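Local coordinates for general secretion pathway protein L (Vibrio parahaemolyticus, PDB 2W7V) that probably serves as an inner-membrane component of the type II secretion machinery, here represented by its dimer-forming periplasmic domain, at residues P52-Q55 / A56-K59. Residues are numbered along the deposited sequence; the frame is centred on the assembly and turned at random.
Sequences PFEQ and ARVK
Phe53 O takes the amide hydrogen of Arg57 N at 2.9 Å along a nearly straight bond (168° at the hydrogen), one of four successive i to i+4 bonds in helix 51-61. This helix packs on the four-stranded antiparallel sheet of the GspL periplasmic domain. The same repeat joins Ala56 N to Pro52 O, Val58 N to Glu54 O and Lys59 N to Gln55 O.

Glu54 and Arg57 run side by side in an i to i+3 salt bridge. In Arg57, CG lies opposite the backbone N (chi1 -166°) and the chain bends at chi3, which swings the guanidinium back over the preceding turn; Glu54 folds at chi2 to meet it. Glu54 OE2 lies at the guanidinium edge; its modelled separation from Arg57 NH2, 2.5 Å, is shorter than expected, so the exact length is doubtful. The two flat groups are turned 65° apart, so the carboxylate does not engage in a two-pronged, coplanar pairing; Glu54 OE1 stays 3.5 Å from Arg57 NH2. A second nitrogen of the group, Arg57 NE, donates to Gln68 OE1 on strand 64-73.

On the sheet side of the helix, Phe53 and Ala56 both touch Phe82, and Phe53 also reaches Leu71. Aliphatic carbons lie close to the carbonyls of the preceding turn: Val58 CG2 sits 3.3 Å from Glu54 O, and Lys59 CG 3.2 Å from Gln55 O.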
ATOM      1  N   PRO A  52       2.856 -11.138  18.271  1.00 12.46           N
ATOM      2  CA  PRO A  52       2.916  -9.995  17.388  1.00 12.04           C
ATOM      3  C   PRO A  52       1.664  -9.666  16.584  1.00 12.32           C
ATOM      4  O   PRO A  52       1.396  -8.490  16.365  1.00 11.94           O
ATOM      5  CB  PRO A  52       4.108 -10.332  16.487  1.00 12.13           C
ATOM      6  CG  PRO A  52       5.027 -11.072  17.415  1.00 11.29           C
ATOM      7  CD  PRO A  52       4.024 -12.014  18.042  1.00 12.22           C
ATOM      8  N   PHE A  53       0.897 -10.679  16.182  1.00 12.56           N
ATOM      9  CA  PHE A  53      -0.415 -10.461  15.601  1.00 12.51           C
ATOM     10  C   PHE A  53      -1.434  -9.831  16.570  1.00 12.79           C
ATOM     11  O   PHE A  53      -2.229  -8.971  16.176  1.00 13.41           O
ATOM     12  CB  PHE A  53      -0.943 -11.775  15.024  1.00 13.21           C
ATOM     13  CG  PHE A  53      -0.203 -12.215  13.779  1.00 14.70           C
ATOM     14  CD1 PHE A  53      -0.570 -11.741  12.541  1.00 15.61           C
ATOM     15  CD2 PHE A  53       0.896 -13.073  13.854  1.00 14.91           C
ATOM     16  CE1 PHE A  53       0.128 -12.139  11.390  1.00 14.82           C
ATOM     17  CE2 PHE A  53       1.592 -13.447  12.699  1.00 14.97           C
ATOM     18  CZ  PHE A  53       1.207 -12.988  11.485  1.00 12.72           C
ATOM     19  N   GLU A  54      -1.418 -10.265  17.828  1.00 12.18           N
ATOM     20  CA  GLU A  54      -2.247  -9.674  18.843  1.00 12.32           C
ATOM     21  C   GLU A  54      -1.908  -8.179  19.037  1.00 12.76           C
ATOM     22  O   GLU A  54      -2.796  -7.328  19.190  1.00 12.59           O
ATOM     23  CB  GLU A  54      -2.034 -10.397  20.175  1.00 12.29           C
ATOM     24  CG  GLU A  54      -2.573 -11.783  20.209  1.00 12.06           C
ATOM     25  CD  GLU A  54      -4.069 -11.808  20.306  1.00 12.56           C
ATOM     26  OE1 GLU A  54      -4.642 -11.207  21.263  1.00 14.03           O
ATOM     27  OE2 GLU A  54      -4.673 -12.476  19.443  1.00 11.39           O
ATOM     28  N   GLN A  55      -0.613  -7.892  19.100  1.00 12.68           N
ATOM     29  CA  GLN A  55      -0.122  -6.536  19.294  1.00 13.25           C
ATOM     30  C   GLN A  55      -0.470  -5.673  18.118  1.00 11.85           C
ATOM     31  O   GLN A  55      -0.891  -4.552  18.288  1.00 11.41           O
ATOM     32  CB  GLN A  55       1.387  -6.555  19.476  1.00 13.30           C
ATOM     33  CG  GLN A  55       1.790  -7.380  20.699  1.00 15.83           C
ATOM     34  CD  GLN A  55       3.252  -7.282  21.014  1.00 17.96           C
ATOM     35  OE1 GLN A  55       4.061  -6.813  20.178  1.00 23.99           O
ATOM     36  NE2 GLN A  55       3.631  -7.732  22.236  1.00 22.93           N
ATOM     37  N   ALA A  56      -0.325  -6.218  16.919  1.00 11.37           N
ATOM     38  CA  ALA A  56      -0.663  -5.494  15.699  1.00 12.16           C
ATOM     39  C   ALA A  56      -2.175  -5.229  15.615  1.00 12.78           C
ATOM     40  O   ALA A  56      -2.556  -4.106  15.373  1.00 13.40           O
ATOM     41  CB  ALA A  56      -0.168  -6.242  14.464  1.00 11.37           C
ATOM     42  N   ARG A  57      -3.025  -6.235  15.860  1.00 13.92           N
ATOM     43  CA  ARG A  57      -4.469  -6.025  15.819  1.00 14.07           C
ATOM     44  C   ARG A  57      -4.899  -4.926  16.744  1.00 14.48           C
ATOM     45  O   ARG A  57      -5.683  -4.096  16.348  1.00 15.90           O
ATOM     46  CB  ARG A  57      -5.262  -7.262  16.178  1.00 13.58           C
ATOM     47  CG  ARG A  57      -6.779  -7.147  15.805  1.00 13.96           C
ATOM     48  CD  ARG A  57      -7.661  -8.006  16.687  1.00 16.50           C
ATOM     49  NE  ARG A  57      -6.907  -9.210  16.905  1.00 20.09           N
ATOM     50  CZ  ARG A  57      -6.534  -9.725  18.063  1.00 17.19           C
ATOM     51  NH1 ARG A  57      -6.950  -9.284  19.238  1.00 15.99           N
ATOM     52  NH2 ARG A  57      -5.760 -10.777  17.994  1.00 18.01           N
ATOM     53  N   VAL A  58      -4.401  -4.936  17.979  1.00 14.51           N
ATOM     54  CA  VAL A  58      -4.793  -3.970  18.980  1.00 14.13           C
ATOM     55  C   VAL A  58      -4.374  -2.559  18.567  1.00 13.99           C
ATOM     56  O   VAL A  58      -5.132  -1.618  18.721  1.00 14.78           O
ATOM     57  CB  VAL A  58      -4.175  -4.304  20.372  1.00 14.71           C
ATOM     58  CG1 VAL A  58      -4.243  -3.084  21.287  1.00 13.57           C
ATOM     59  CG2 VAL A  58      -4.863  -5.563  21.006  1.00 14.96           C
ATOM     60  N   LYS A  59      -3.170  -2.410  18.049  1.00 13.60           N
ATOM     61  CA  LYS A  59      -2.729  -1.123  17.554  1.00 13.75           C
ATOM     62  C   LYS A  59      -3.525  -0.618  16.338  1.00 13.36           C
ATOM     63  O   LYS A  59      -3.889   0.544  16.266  1.00 13.08           O
ATOM     64  CB  LYS A  59      -1.257  -1.190  17.187  1.00 13.86           C
ATOM     65  CG  LYS A  59      -0.311  -1.420  18.347  1.00 13.52           C
ATOM     66  CD  LYS A  59       1.128  -1.067  17.910  1.00 15.12           C
ATOM     67  CE  LYS A  59       2.207  -1.473  18.918  1.00 15.43           C
ATOM     68  NZ  LYS A  59       2.365  -0.468  19.979  1.00 15.19           N
TER